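Local coordinates for D-alanine--D-alanine ligase (Acinetobacter baumannii ACICU, PDB 5D8D), which catalyses the ATP-dependent joining of two D-alanine molecules into D-alanyl-D-alanine, a building block of the bacterial peptidoglycan cell wall, at residues A[110-115]-A[240-245]; A[116-121]-A[131-136]; A[138-143]-A[174-179]; A[194-199]-A[234-239]; A[252-257]-A[267-272]. All coordinates share one frame; numbering follows the deposited sequence.

Contact 1. Residues A[110-115]-A[240-245]; sequences SDLPTA and LRAFQA
Ser110 opens the contact by setting its hydroxyl against the methyl of Ala245, OG to CB 3.9 Å. That touch is plain van der Waals packing, because OG spends its hydrogen bond on Ile106 O, one turn back in helix 100-108. Next in line, Asp111 takes a positive phi of 66° and serves as the C' residue of the Schellman motif that closes this helix, with Leu112 N reaching back to Trp107 O. The chain turns there, and Leu112 leans toward helix 229-245 and carries most of the contact with its two methyl branches. CD1 sits over the centre of the Arg241 guanidinium, 3.4 Å above its plane. CD2 drops onto the helix backbone, 3.8 Å from Ala242 CA, and also meets Ala245 CB at 4.1 Å. Beyond it the chain passes alongside strand 264-270, where Pro113 bonds through its backbone to Leu266. Trp107 ties the two helices through NE1 to Ala242 O. Between the two segments everything is van der Waals packing, partly apolar and partly methyl on a cation's face: small alanines let Leu112 close on the helix, and its CD1 covers one face of the Arg241 guanidinium by dispersion, with no polar bond between the two.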
# COMPACT_ATOMS: atom_id res chain seq x y z
N SER A 110 -5.04 1.67 15.06
CA SER A 110 -4.92 3.07 15.48
C SER A 110 -5.98 3.43 16.50
O SER A 110 -6.22 4.62 16.74
CB SER A 110 -5.02 4.01 14.28
OG SER A 110 -4.37 3.46 13.14
N ASP A 111 -6.61 2.40 17.09
CA ASP A 111 -7.62 2.56 18.14
C ASP A 111 -8.91 3.25 17.66
O ASP A 111 -9.55 4.00 18.39
CB ASP A 111 -6.99 3.25 19.38
CG ASP A 111 -7.18 2.42 20.65
OD1 ASP A 111 -8.35 2.12 20.99
OD2 ASP A 111 -6.15 2.05 21.28
N LEU A 112 -9.29 2.94 16.42
CA LEU A 112 -10.41 3.56 15.72
C LEU A 112 -11.42 2.43 15.52
O LEU A 112 -11.03 1.30 15.15
CB LEU A 112 -9.95 4.16 14.38
CG LEU A 112 -9.62 5.66 14.25
CD1 LEU A 112 -9.16 6.33 15.53
CD2 LEU A 112 -8.60 5.90 13.17
N PRO A 113 -12.71 2.70 15.74
CA PRO A 113 -13.69 1.62 15.66
C PRO A 113 -14.07 1.19 14.25
O PRO A 113 -14.28 2.02 13.38
CB PRO A 113 -14.90 2.22 16.35
CG PRO A 113 -14.82 3.68 16.00
CD PRO A 113 -13.35 4.01 15.93
N THR A 114 -14.19 -0.11 14.05
CA THR A 114 -14.55 -0.68 12.79
C THR A 114 -15.10 -2.07 13.08
O THR A 114 -14.78 -2.65 14.11
CB THR A 114 -13.34 -0.73 11.84
OG1 THR A 114 -13.75 -1.17 10.56
CG2 THR A 114 -12.25 -1.65 12.34
N ALA A 115 -15.97 -2.60 12.22
CA ALA A 115 -16.65 -3.85 12.55
C ALA A 115 -15.71 -5.06 12.46
O ALA A 115 -14.89 -5.15 11.54
CB ALA A 115 -17.87 -4.06 11.66
N LEU A 240 -11.84 12.32 10.24
CA LEU A 240 -10.57 13.00 10.01
C LEU A 240 -9.44 12.11 10.43
O LEU A 240 -8.48 11.96 9.70
CB LEU A 240 -10.49 14.31 10.77
CG LEU A 240 -9.21 15.12 10.65
CD1 LEU A 240 -8.86 15.42 9.22
CD2 LEU A 240 -9.40 16.40 11.43
N ARG A 241 -9.58 11.49 11.60
CA ARG A 241 -8.55 10.60 12.12
C ARG A 241 -8.40 9.33 11.30
O ARG A 241 -7.30 8.82 11.11
CB ARG A 241 -8.84 10.22 13.57
CG ARG A 241 -8.84 11.39 14.52
CD ARG A 241 -8.43 10.95 15.90
NE ARG A 241 -9.44 10.11 16.53
CZ ARG A 241 -9.22 9.21 17.50
NH1 ARG A 241 -7.99 8.97 17.97
NH2 ARG A 241 -10.25 8.53 18.01
N ALA A 242 -9.51 8.81 10.81
CA ALA A 242 -9.47 7.66 9.92
C ALA A 242 -8.75 8.01 8.62
O ALA A 242 -8.06 7.18 8.03
CB ALA A 242 -10.88 7.16 9.63
N PHE A 243 -8.94 9.26 8.18
CA PHE A 243 -8.40 9.74 6.92
C PHE A 243 -6.88 9.86 7.08
O PHE A 243 -6.12 9.35 6.25
CB PHE A 243 -9.07 11.08 6.55
CG PHE A 243 -8.79 11.59 5.16
CD1 PHE A 243 -9.46 11.09 4.07
CD2 PHE A 243 -7.88 12.64 4.96
CE1 PHE A 243 -9.24 11.60 2.79
CE2 PHE A 243 -7.63 13.14 3.67
CZ PHE A 243 -8.33 12.63 2.58
N GLN A 244 -6.45 10.52 8.15
CA GLN A 244 -5.04 10.60 8.51
C GLN A 244 -4.38 9.25 8.76
O GLN A 244 -3.27 9.01 8.28
CB GLN A 244 -4.84 11.50 9.71
CG GLN A 244 -5.05 12.96 9.35
CD GLN A 244 -5.32 13.90 10.52
OE1 GLN A 244 -5.25 15.12 10.34
NE2 GLN A 244 -5.68 13.36 11.68
N ALA A 245 -5.07 8.36 9.45
CA ALA A 245 -4.47 7.08 9.82
C ALA A 245 -4.00 6.29 8.62
O ALA A 245 -2.93 5.73 8.62
CB ALA A 245 -5.43 6.24 10.63

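Contact 2. Residues A[116-121]-A[131-136]; sequences PYRIIT and AELGLP
Leu133 pushes its two methyls against the aliphatic part of Arg118, CD2 lying 3.8 Å from CG of the arginine and CD1 about as close to the same carbon. CD1 reaches further along the strand, to Pro116 CB at 4.0 Å and to the backbone N of Tyr117, while CD2 also brushes Arg118 CB. One leucine therefore fills the angle between the proline ring and the arginine stem. In Arg118, chi1 (-71°) sets CG beside the backbone N and anti to the carbonyl carbon, where both leucine methyls meet it, and the chain then bends at chi2 and chi3. Its guanidinium ends up across Leu133, with CD1 over one face. At the edge of the group and in its plane stands Glu132 CG, 3.2 Å from Arg118 NH1, so NH1 meets CB and CG of Glu132 and not its carboxylate. The two charged planes are nearly coplanar, 21° apart, but NH1 and Glu132 OE1 remain 5.4 Å from each other; any attraction between them would act at a distance.

The contact lays the last turn of helix 126-133 on strand 117-120, an outermost strand of the four-stranded antiparallel sheet in the ATP-grasp region. Residues 131-136 fall in the range predicted to bind ATP. Gly134, just past the helix, has a positive phi of 86°, and a cis peptide bond before Pro136 leads the chain to strand 137-141 of the same sheet. On the strand, Arg118 pairs through its backbone with Ala175. Tyr117 CB leaves the strand away from 131-136; the OH makes weak hydrogen bonds to Gln105 and Gln108, and Tyr117 also packs on Gly109 of the second subunit.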
# COMPACT_ATOMS: atom_id res chain seq x y z
N PRO A 116 -15.84 -6.01 13.42
CA PRO A 116 -15.12 -7.28 13.24
C PRO A 116 -15.39 -7.89 11.86
O PRO A 116 -16.47 -7.64 11.25
CB PRO A 116 -15.71 -8.17 14.35
CG PRO A 116 -16.18 -7.22 15.40
CD PRO A 116 -16.61 -5.97 14.68
N TYR A 117 -14.42 -8.66 11.38
CA TYR A 117 -14.54 -9.32 10.09
C TYR A 117 -13.73 -10.61 10.08
O TYR A 117 -12.99 -10.87 11.02
CB TYR A 117 -14.01 -8.38 8.99
CG TYR A 117 -12.54 -8.08 9.19
CD1 TYR A 117 -12.13 -7.08 10.08
CD2 TYR A 117 -11.56 -8.85 8.53
CE1 TYR A 117 -10.79 -6.84 10.31
CE2 TYR A 117 -10.21 -8.62 8.75
CZ TYR A 117 -9.82 -7.61 9.64
OH TYR A 117 -8.48 -7.36 9.86
N ARG A 118 -13.85 -11.39 9.01
CA ARG A 118 -13.03 -12.58 8.79
C ARG A 118 -12.78 -12.81 7.30
O ARG A 118 -13.73 -12.82 6.49
CB ARG A 118 -13.69 -13.83 9.42
CG ARG A 118 -13.70 -13.91 10.95
CD ARG A 118 -12.30 -13.99 11.59
NE ARG A 118 -12.19 -13.12 12.77
CZ ARG A 118 -12.54 -13.41 14.03
NH1 ARG A 118 -13.05 -14.59 14.36
NH2 ARG A 118 -12.38 -12.49 14.98
N ILE A 119 -11.52 -13.03 6.93
CA ILE A 119 -11.16 -13.29 5.54
C ILE A 119 -11.59 -14.72 5.26
O ILE A 119 -11.40 -15.61 6.12
CB ILE A 119 -9.63 -13.07 5.27
CG1 ILE A 119 -9.17 -11.67 5.71
CG2 ILE A 119 -9.32 -13.25 3.78
CD1 ILE A 119 -7.68 -11.53 6.01
N ILE A 120 -12.19 -14.94 4.09
CA ILE A 120 -12.85 -16.22 3.75
C ILE A 120 -12.45 -16.71 2.33
O ILE A 120 -12.77 -16.06 1.33
CB ILE A 120 -14.39 -16.12 4.00
CG1 ILE A 120 -15.15 -17.34 3.43
CG2 ILE A 120 -14.95 -14.78 3.51
CD1 ILE A 120 -15.73 -17.20 2.03
N THR A 121 -11.75 -17.84 2.30
CA THR A 121 -11.10 -18.34 1.10
C THR A 121 -11.20 -19.86 0.89
O THR A 121 -10.19 -20.58 0.95
CB THR A 121 -9.61 -17.96 1.13
OG1 THR A 121 -8.91 -18.90 1.95
CG2 THR A 121 -9.40 -16.59 1.72
N ALA A 131 -20.03 -18.47 14.46
CA ALA A 131 -19.92 -18.45 15.93
C ALA A 131 -19.16 -17.23 16.47
O ALA A 131 -19.48 -16.72 17.55
CB ALA A 131 -19.28 -19.74 16.43
N GLU A 132 -18.16 -16.78 15.71
CA GLU A 132 -17.32 -15.64 16.08
C GLU A 132 -17.99 -14.29 15.76
O GLU A 132 -18.19 -13.46 16.65
CB GLU A 132 -15.93 -15.75 15.43
CG GLU A 132 -14.86 -16.50 16.25
CD GLU A 132 -15.38 -17.69 17.07
OE1 GLU A 132 -16.00 -18.62 16.49
OE2 GLU A 132 -15.16 -17.69 18.31
N LEU A 133 -18.35 -14.10 14.50
CA LEU A 133 -18.99 -12.84 14.04
C LEU A 133 -20.44 -12.67 14.49
O LEU A 133 -20.86 -11.56 14.81
CB LEU A 133 -18.90 -12.69 12.51
CG LEU A 133 -17.70 -11.97 11.85
CD1 LEU A 133 -16.47 -11.80 12.75
CD2 LEU A 133 -17.31 -12.66 10.55
N GLY A 134 -21.21 -13.77 14.47
CA GLY A 134 -22.67 -13.74 14.66
C GLY A 134 -23.39 -13.50 13.34
O GLY A 134 -22.81 -13.00 12.37
N LEU A 135 -24.67 -13.87 13.30
CA LEU A 135 -25.51 -13.51 12.16
C LEU A 135 -26.30 -12.24 12.52
O LEU A 135 -26.64 -12.03 13.68
CB LEU A 135 -26.46 -14.65 11.73
CG LEU A 135 -25.84 -15.77 10.85
CD1 LEU A 135 -25.44 -16.96 11.70
CD2 LEU A 135 -26.76 -16.26 9.76
N PRO A 136 -26.56 -11.38 11.54
CA PRO A 136 -26.12 -11.54 10.14
C PRO A 136 -24.76 -10.88 9.83
O PRO A 136 -24.22 -10.13 10.66
CB PRO A 136 -27.26 -10.88 9.35
CG PRO A 136 -28.23 -10.34 10.36
CD PRO A 136 -27.52 -10.28 11.67

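Contact 3. Residues A[138-143]-A[174-179]; sequences IIKPVH and MAEKWI
Ile139 CD1 presses on Ala175 CB at 3.4 Å, tighter than usual for two carbons, where these residues form the non-hydrogen-bonded pair between two antiparallel strands of the ATP-grasp sheet. Helix 159-169 covers that face, Ile139 resting on Phe159 and Ala162. On the other face, Met174 lies beside Lys140, pointing the same way, with their CG atoms 3.9 Å apart; helix 100-108 packs over the methionine through Val101 and Lys104. Just past the strand end the Val142 side chain crosses that of Met174 at about a right angle, Val142 CG2 4.1 Å from Met174 CG. At the far end Ile138 sets CB at the edge of the Trp178 ring, in its plane, 3.8 Å from CE3. The ring also has a cation-pi partner in Lys152.

Two hydrogen-bonded pairs, Ile138 with Glu176 and Lys140 with Met174, flank the central one. All four donor nitrogens lie nearly along the C=O axes of their acceptors, and the Ile138 N to Glu176 O bond measures 2.8 Å. Every residue here lies in the range predicted to bind ATP, and the side chains of Lys140 and Glu268, a predicted metal ligand, are about 5 Å apart. Glu176 runs out extended, and its carboxylate is shared between two lysines: OE1 takes a salt bridge from Lys104, while Lys140 NZ meets OE2 on the syn side, 3.1 Å away and 19° out of the carboxylate plane.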
# COMPACT_ATOMS: atom_id res chain seq x y z
N ILE A 138 -22.17 -9.30 6.26
CA ILE A 138 -22.14 -8.81 4.89
C ILE A 138 -20.86 -9.38 4.28
O ILE A 138 -19.79 -9.30 4.89
CB ILE A 138 -22.20 -7.25 4.80
CG1 ILE A 138 -21.99 -6.78 3.36
CG2 ILE A 138 -21.19 -6.56 5.71
CD1 ILE A 138 -22.37 -5.33 3.12
N ILE A 139 -21.01 -9.98 3.09
CA ILE A 139 -19.90 -10.55 2.31
C ILE A 139 -19.53 -9.55 1.23
O ILE A 139 -20.39 -9.19 0.41
CB ILE A 139 -20.30 -11.91 1.62
CG1 ILE A 139 -20.81 -12.94 2.65
CG2 ILE A 139 -19.14 -12.47 0.79
CD1 ILE A 139 -19.79 -13.37 3.69
N LYS A 140 -18.28 -9.09 1.21
CA LYS A 140 -17.85 -8.11 0.20
C LYS A 140 -16.48 -8.46 -0.39
O LYS A 140 -15.65 -9.02 0.31
CB LYS A 140 -17.87 -6.66 0.76
CG LYS A 140 -17.26 -6.45 2.14
CD LYS A 140 -17.34 -4.98 2.58
CE LYS A 140 -18.74 -4.57 3.02
NZ LYS A 140 -18.73 -3.21 3.65
N PRO A 141 -16.27 -8.13 -1.69
CA PRO A 141 -14.93 -8.32 -2.26
C PRO A 141 -14.00 -7.33 -1.58
O PRO A 141 -14.38 -6.17 -1.37
CB PRO A 141 -15.10 -7.98 -3.74
CG PRO A 141 -16.22 -7.00 -3.77
CD PRO A 141 -17.14 -7.39 -2.63
N VAL A 142 -12.82 -7.82 -1.24
CA VAL A 142 -11.82 -7.04 -0.52
C VAL A 142 -11.32 -5.81 -1.30
O VAL A 142 -11.05 -4.77 -0.69
CB VAL A 142 -10.64 -7.95 -0.13
CG1 VAL A 142 -9.47 -7.15 0.42
CG2 VAL A 142 -11.10 -9.00 0.88
N HIS A 143 -11.21 -5.92 -2.64
CA HIS A 143 -10.44 -4.93 -3.42
C HIS A 143 -11.22 -3.98 -4.30
O HIS A 143 -10.65 -2.96 -4.73
CB HIS A 143 -9.34 -5.60 -4.25
CG HIS A 143 -8.16 -6.06 -3.45
ND1 HIS A 143 -7.89 -7.39 -3.22
CD2 HIS A 143 -7.18 -5.36 -2.84
CE1 HIS A 143 -6.79 -7.49 -2.48
NE2 HIS A 143 -6.34 -6.27 -2.24
N MET A 174 -14.06 -10.77 2.14
CA MET A 174 -14.24 -10.65 3.63
C MET A 174 -15.70 -10.74 4.04
O MET A 174 -16.56 -10.12 3.42
CB MET A 174 -13.63 -9.38 4.23
CG MET A 174 -14.05 -8.04 3.63
SD MET A 174 -14.13 -6.63 4.79
CE MET A 174 -12.82 -6.96 5.96
N ALA A 175 -15.97 -11.53 5.08
CA ALA A 175 -17.25 -11.50 5.77
C ALA A 175 -17.10 -10.53 6.95
O ALA A 175 -16.29 -10.77 7.84
CB ALA A 175 -17.66 -12.89 6.25
N GLU A 176 -17.87 -9.45 6.94
CA GLU A 176 -17.87 -8.44 8.00
C GLU A 176 -19.18 -8.56 8.81
O GLU A 176 -20.26 -8.77 8.22
CB GLU A 176 -17.74 -7.06 7.34
CG GLU A 176 -17.54 -5.86 8.27
CD GLU A 176 -17.56 -4.51 7.52
OE1 GLU A 176 -16.83 -3.59 7.94
OE2 GLU A 176 -18.30 -4.36 6.51
N LYS A 177 -19.08 -8.43 10.14
CA LYS A 177 -20.26 -8.38 11.05
C LYS A 177 -21.25 -7.29 10.64
O LYS A 177 -20.86 -6.14 10.56
CB LYS A 177 -19.79 -8.10 12.48
CG LYS A 177 -20.89 -7.82 13.49
CD LYS A 177 -20.39 -7.96 14.93
CE LYS A 177 -21.22 -7.17 15.95
NZ LYS A 177 -21.75 -8.06 17.02
N TRP A 178 -22.52 -7.64 10.41
CA TRP A 178 -23.54 -6.64 10.03
C TRP A 178 -23.80 -5.75 11.23
O TRP A 178 -23.87 -6.24 12.34
CB TRP A 178 -24.86 -7.28 9.58
CG TRP A 178 -25.90 -6.30 9.09
CD1 TRP A 178 -26.94 -5.77 9.81
CD2 TRP A 178 -26.00 -5.72 7.78
NE1 TRP A 178 -27.68 -4.91 9.03
CE2 TRP A 178 -27.12 -4.86 7.78
CE3 TRP A 178 -25.25 -5.85 6.60
CZ2 TRP A 178 -27.51 -4.13 6.64
CZ3 TRP A 178 -25.64 -5.12 5.46
CH2 TRP A 178 -26.76 -4.28 5.49
N ILE A 179 -23.91 -4.45 11.02
CA ILE A 179 -24.40 -3.57 12.07
C ILE A 179 -25.63 -2.83 11.53
O ILE A 179 -25.64 -2.37 10.38
CB ILE A 179 -23.29 -2.66 12.66
CG1 ILE A 179 -22.87 -1.59 11.66
CG2 ILE A 179 -22.14 -3.53 13.21
CD1 ILE A 179 -21.41 -1.17 11.73

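Contact 4. Residues A[194-199]-A[234-239]; sequences LPVIRL and KLQALC
Gln236 reaches from its helix to the backbone of Leu194, NE2 donating to the carbonyl O at 3.0 Å. The bond is weak, its N-H...O angle only 146°. Gln236 CG touches Val196 CG1 at 4.0 Å, and NE2 of the same glutamine lies 3.7 Å from Pro195 CA. An extended chain past CG (chi2 173°) carries CD, and with it the amide, away from the helix and across to the strand side. Next to it on the helix, Leu235 CD1 meets Val196 CG2 at 4.3 Å, a looser touch that continues the apolar part of the contact.

Several neighbours set these groups in place. Val196 N donates a weak hydrogen bond to OE2 of Glu232, one turn earlier in the helix. Leu194 and Ile197 are held through their backbones by Ser187 and Thr185 of strand 181-189, and Ile186 of that strand packs against Leu235. From strand 264-270, Phe264 also covers Leu235.

Helix 229-245 thus lies over one face of the antiparallel sheet, its residues Gln236 and Leu235 meeting Leu194 O and Val196 of the outermost strand 192-198, a helix-on-sheet layer within the ATP-grasp region of the ligase.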
# COMPACT_ATOMS: atom_id res chain seq x y z
N LEU A 194 -15.95 17.77 5.06
CA LEU A 194 -17.02 18.58 4.54
C LEU A 194 -18.31 18.03 5.19
O LEU A 194 -18.29 16.95 5.78
CB LEU A 194 -17.04 18.47 2.99
CG LEU A 194 -15.90 19.17 2.24
CD1 LEU A 194 -15.88 18.77 0.76
CD2 LEU A 194 -16.01 20.67 2.40
N PRO A 195 -19.43 18.76 5.08
CA PRO A 195 -20.73 18.33 5.64
C PRO A 195 -21.07 16.91 5.29
O PRO A 195 -20.82 16.49 4.16
CB PRO A 195 -21.73 19.27 4.97
CG PRO A 195 -20.96 20.50 4.72
CD PRO A 195 -19.57 20.04 4.36
N VAL A 196 -21.63 16.19 6.24
CA VAL A 196 -21.85 14.74 6.04
C VAL A 196 -23.08 14.50 5.17
O VAL A 196 -23.93 15.36 5.06
CB VAL A 196 -21.74 13.86 7.34
CG1 VAL A 196 -21.30 14.61 8.57
CG2 VAL A 196 -22.95 13.01 7.60
N ILE A 197 -23.13 13.34 4.53
CA ILE A 197 -24.23 12.99 3.68
C ILE A 197 -24.72 11.60 4.03
O ILE A 197 -23.92 10.69 3.97
CB ILE A 197 -23.81 13.00 2.21
CG1 ILE A 197 -23.46 14.43 1.80
CG2 ILE A 197 -24.95 12.44 1.32
CD1 ILE A 197 -23.00 14.56 0.36
N ARG A 198 -26.01 11.43 4.34
CA ARG A 198 -26.60 10.09 4.48
C ARG A 198 -26.76 9.42 3.12
O ARG A 198 -27.13 10.06 2.15
CB ARG A 198 -28.00 10.16 5.14
CG ARG A 198 -28.52 8.82 5.69
CD ARG A 198 -30.04 8.76 5.86
NE ARG A 198 -30.52 10.08 6.22
CZ ARG A 198 -31.49 10.77 5.64
NH1 ARG A 198 -32.24 10.24 4.69
NH2 ARG A 198 -31.74 12.00 6.08
N LEU A 199 -26.53 8.11 3.06
CA LEU A 199 -26.61 7.33 1.83
C LEU A 199 -27.86 6.49 1.69
O LEU A 199 -28.61 6.32 2.64
CB LEU A 199 -25.41 6.41 1.76
CG LEU A 199 -24.03 7.06 1.71
CD1 LEU A 199 -22.99 5.97 1.76
CD2 LEU A 199 -23.87 7.83 0.42
N LYS A 234 -18.76 15.22 15.71
CA LYS A 234 -18.06 14.08 16.26
C LYS A 234 -17.70 13.05 15.17
O LYS A 234 -16.60 12.51 15.16
CB LYS A 234 -18.89 13.47 17.42
CG LYS A 234 -18.15 12.69 18.50
CD LYS A 234 -16.68 13.12 18.77
CE LYS A 234 -16.49 14.56 19.26
NZ LYS A 234 -17.17 14.78 20.56
N LEU A 235 -18.63 12.78 14.27
CA LEU A 235 -18.39 11.90 13.13
C LEU A 235 -17.28 12.46 12.22
O LEU A 235 -16.43 11.72 11.76
CB LEU A 235 -19.64 11.72 12.28
CG LEU A 235 -20.06 10.37 11.70
CD1 LEU A 235 -20.69 10.61 10.34
CD2 LEU A 235 -18.98 9.32 11.58
N GLN A 236 -17.29 13.76 11.98
CA GLN A 236 -16.25 14.39 11.13
C GLN A 236 -14.85 14.30 11.76
O GLN A 236 -13.88 13.99 11.08
CB GLN A 236 -16.60 15.86 10.84
CG GLN A 236 -17.84 16.02 9.98
CD GLN A 236 -18.28 17.46 9.84
OE1 GLN A 236 -18.32 18.22 10.80
NE2 GLN A 236 -18.62 17.84 8.63
N ALA A 237 -14.76 14.54 13.07
CA ALA A 237 -13.51 14.33 13.83
C ALA A 237 -13.01 12.89 13.74
O ALA A 237 -11.84 12.62 13.50
CB ALA A 237 -13.72 14.71 15.28
N LEU A 238 -13.90 11.96 13.94
CA LEU A 238 -13.56 10.55 13.85
C LEU A 238 -13.02 10.20 12.45
O LEU A 238 -11.99 9.53 12.32
CB LEU A 238 -14.80 9.71 14.16
CG LEU A 238 -14.60 8.22 14.08
CD1 LEU A 238 -13.67 7.81 15.21
CD2 LEU A 238 -15.93 7.47 14.13
N CYS A 239 -13.73 10.67 11.43
CA CYS A 239 -13.36 10.43 10.04
C CYS A 239 -12.07 11.16 9.66
O CYS A 239 -11.31 10.66 8.86
CB CYS A 239 -14.51 10.80 9.09
SG CYS A 239 -15.91 9.69 9.27

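Contact 5. Residues A[252-257]-A[267-272]; sequences GRIDAM and LEVNTV
The antiparallel hairpin of strands 252-259 and 264-270 carries the predicted metal ligands of the ATP-grasp active site: Asp255 and Glu268 for one metal ion, Glu268 and Asn270 for the other. All three point to the same face. Asp255 and Glu268 lie side by side, their carboxylate planes 13° apart, with OD2 of the aspartate 4.3 Å from OE2 of the glutamate. Two like charges so close would probably favour a bound cation, and this structure was solved without nucleotide. Thr185 OG1 holds Asp255 OD1 from strand 181-189 and also takes the NE of Arg253, whose NH2 forms a salt bridge with the same OD1, its hydrogen bond weak.

Arg253 and Asn270 pair through both backbone bonds, Arg253 N to Asn270 O 3.0 Å and Asn270 N to Arg253 O 2.8 Å. A classic beta bulge follows, Leu267 and Glu268 both facing Asp255: Leu267 N bonds to Asp255 O at 2.8 Å, Glu268 N only weakly to it at 3.5 Å. On the opposite face Ile254 CD1 packs on Val269 CG2 at 3.8 Å, and Ile254 also touches Cys239 of helix 229-245. Gly252 has a phi of 143°, a backbone conformation that favours glycine, and its CA lies 3.2 Å from Asn270 O. At the loop end, Asn270 OD1 accepts a weak hydrogen bond from Val272 N, 3.1 Å away.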
# COMPACT_ATOMS: atom_id res chain seq x y z
N GLY A 252 -11.22 13.15 -0.93
CA GLY A 252 -11.67 11.77 -0.77
C GLY A 252 -12.90 11.67 0.13
O GLY A 252 -13.44 12.68 0.61
N ARG A 253 -13.35 10.45 0.34
CA ARG A 253 -14.52 10.17 1.15
C ARG A 253 -14.19 9.06 2.13
O ARG A 253 -13.46 8.12 1.76
CB ARG A 253 -15.66 9.68 0.28
CG ARG A 253 -16.29 10.72 -0.64
CD ARG A 253 -17.29 10.07 -1.62
NE ARG A 253 -18.10 9.09 -0.92
CZ ARG A 253 -18.63 7.99 -1.44
NH1 ARG A 253 -18.48 7.69 -2.73
NH2 ARG A 253 -19.33 7.18 -0.64
N ILE A 254 -14.73 9.17 3.34
CA ILE A 254 -14.80 8.06 4.26
C ILE A 254 -16.24 7.68 4.40
O ILE A 254 -17.09 8.55 4.63
CB ILE A 254 -14.32 8.47 5.65
CG1 ILE A 254 -12.86 8.98 5.58
CG2 ILE A 254 -14.49 7.32 6.64
CD1 ILE A 254 -11.80 7.92 5.63
N ASP A 255 -16.55 6.39 4.31
CA ASP A 255 -17.91 5.92 4.63
C ASP A 255 -17.99 5.36 6.04
O ASP A 255 -17.04 4.72 6.54
CB ASP A 255 -18.34 4.85 3.66
CG ASP A 255 -18.54 5.39 2.24
OD1 ASP A 255 -18.56 6.63 2.00
OD2 ASP A 255 -18.69 4.51 1.36
N ALA A 256 -19.12 5.60 6.68
CA ALA A 256 -19.29 5.15 8.06
C ALA A 256 -20.75 4.78 8.34
O ALA A 256 -21.65 5.13 7.58
CB ALA A 256 -18.81 6.23 9.02
N MET A 257 -20.94 4.02 9.41
CA MET A 257 -22.24 3.60 9.93
C MET A 257 -22.51 4.29 11.28
O MET A 257 -21.59 4.47 12.07
CB MET A 257 -22.19 2.09 10.15
CG MET A 257 -23.44 1.35 9.77
SD MET A 257 -23.65 1.27 7.98
CE MET A 257 -24.46 -0.33 7.78
N LEU A 267 -16.31 2.28 7.77
CA LEU A 267 -16.57 1.28 6.74
C LEU A 267 -15.43 1.17 5.71
O LEU A 267 -14.89 0.08 5.50
CB LEU A 267 -17.90 1.55 6.05
CG LEU A 267 -19.14 0.72 6.42
CD1 LEU A 267 -19.14 0.15 7.82
CD2 LEU A 267 -20.41 1.53 6.16
N GLU A 268 -15.07 2.28 5.08
CA GLU A 268 -14.05 2.25 4.05
C GLU A 268 -13.67 3.64 3.64
O GLU A 268 -14.30 4.61 4.06
CB GLU A 268 -14.50 1.45 2.81
CG GLU A 268 -15.56 2.10 1.96
CD GLU A 268 -15.74 1.40 0.62
OE1 GLU A 268 -16.02 0.17 0.63
OE2 GLU A 268 -15.63 2.10 -0.42
N VAL A 269 -12.63 3.72 2.82
CA VAL A 269 -12.08 4.99 2.35
C VAL A 269 -12.10 4.94 0.84
O VAL A 269 -11.99 3.84 0.24
CB VAL A 269 -10.63 5.26 2.86
CG1 VAL A 269 -9.62 4.26 2.30
CG2 VAL A 269 -10.19 6.65 2.49
N ASN A 270 -12.29 6.13 0.24
CA ASN A 270 -12.23 6.32 -1.20
C ASN A 270 -11.32 7.44 -1.51
O ASN A 270 -11.60 8.57 -1.13
CB ASN A 270 -13.59 6.59 -1.75
CG ASN A 270 -13.64 6.50 -3.24
OD1 ASN A 270 -12.62 6.66 -3.95
ND2 ASN A 270 -14.82 6.23 -3.76
N THR A 271 -10.20 7.13 -2.17
CA THR A 271 -9.14 8.11 -2.51
C THR A 271 -9.21 8.76 -3.90
O THR A 271 -8.46 9.71 -4.15
CB THR A 271 -7.75 7.48 -2.43
OG1 THR A 271 -7.72 6.33 -3.27
CG2 THR A 271 -7.43 7.11 -1.03
N VAL A 272 -10.05 8.24 -4.80
CA VAL A 272 -10.49 9.01 -6.03
C VAL A 272 -12.02 8.93 -6.23
O VAL A 272 -12.53 8.06 -6.92
CB VAL A 272 -9.58 8.76 -7.30
CG1 VAL A 272 -8.69 7.54 -7.19
CG2 VAL A 272 -10.32 8.77 -8.62

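Overall arrangement
All five contacts lie in the ATP-grasp region and fall into two groups. Contacts 2 and 3, with centres 8 Å apart, share the four-stranded sheet of strands 117-120, 173-177, 137-141 and 151-153. Contacts 4 and 5, 10 Å apart, belong to the second antiparallel sheet and to helix 229-245 lying on it. Contact 1 bridges the groups: its 110-115 loop runs straight into strand 117-120 and touches contact 3 through Ala115, while its helix is that of contact 4. Along the chain, contacts 2, 3 and 4 follow one another inside the loop closed by contact 1, and contact 5 comes after. Ile179, just past strand 173-177, touches Met257 of the second sheet; as in ATP-grasp enzymes, the nucleotide would lie between the two sheets.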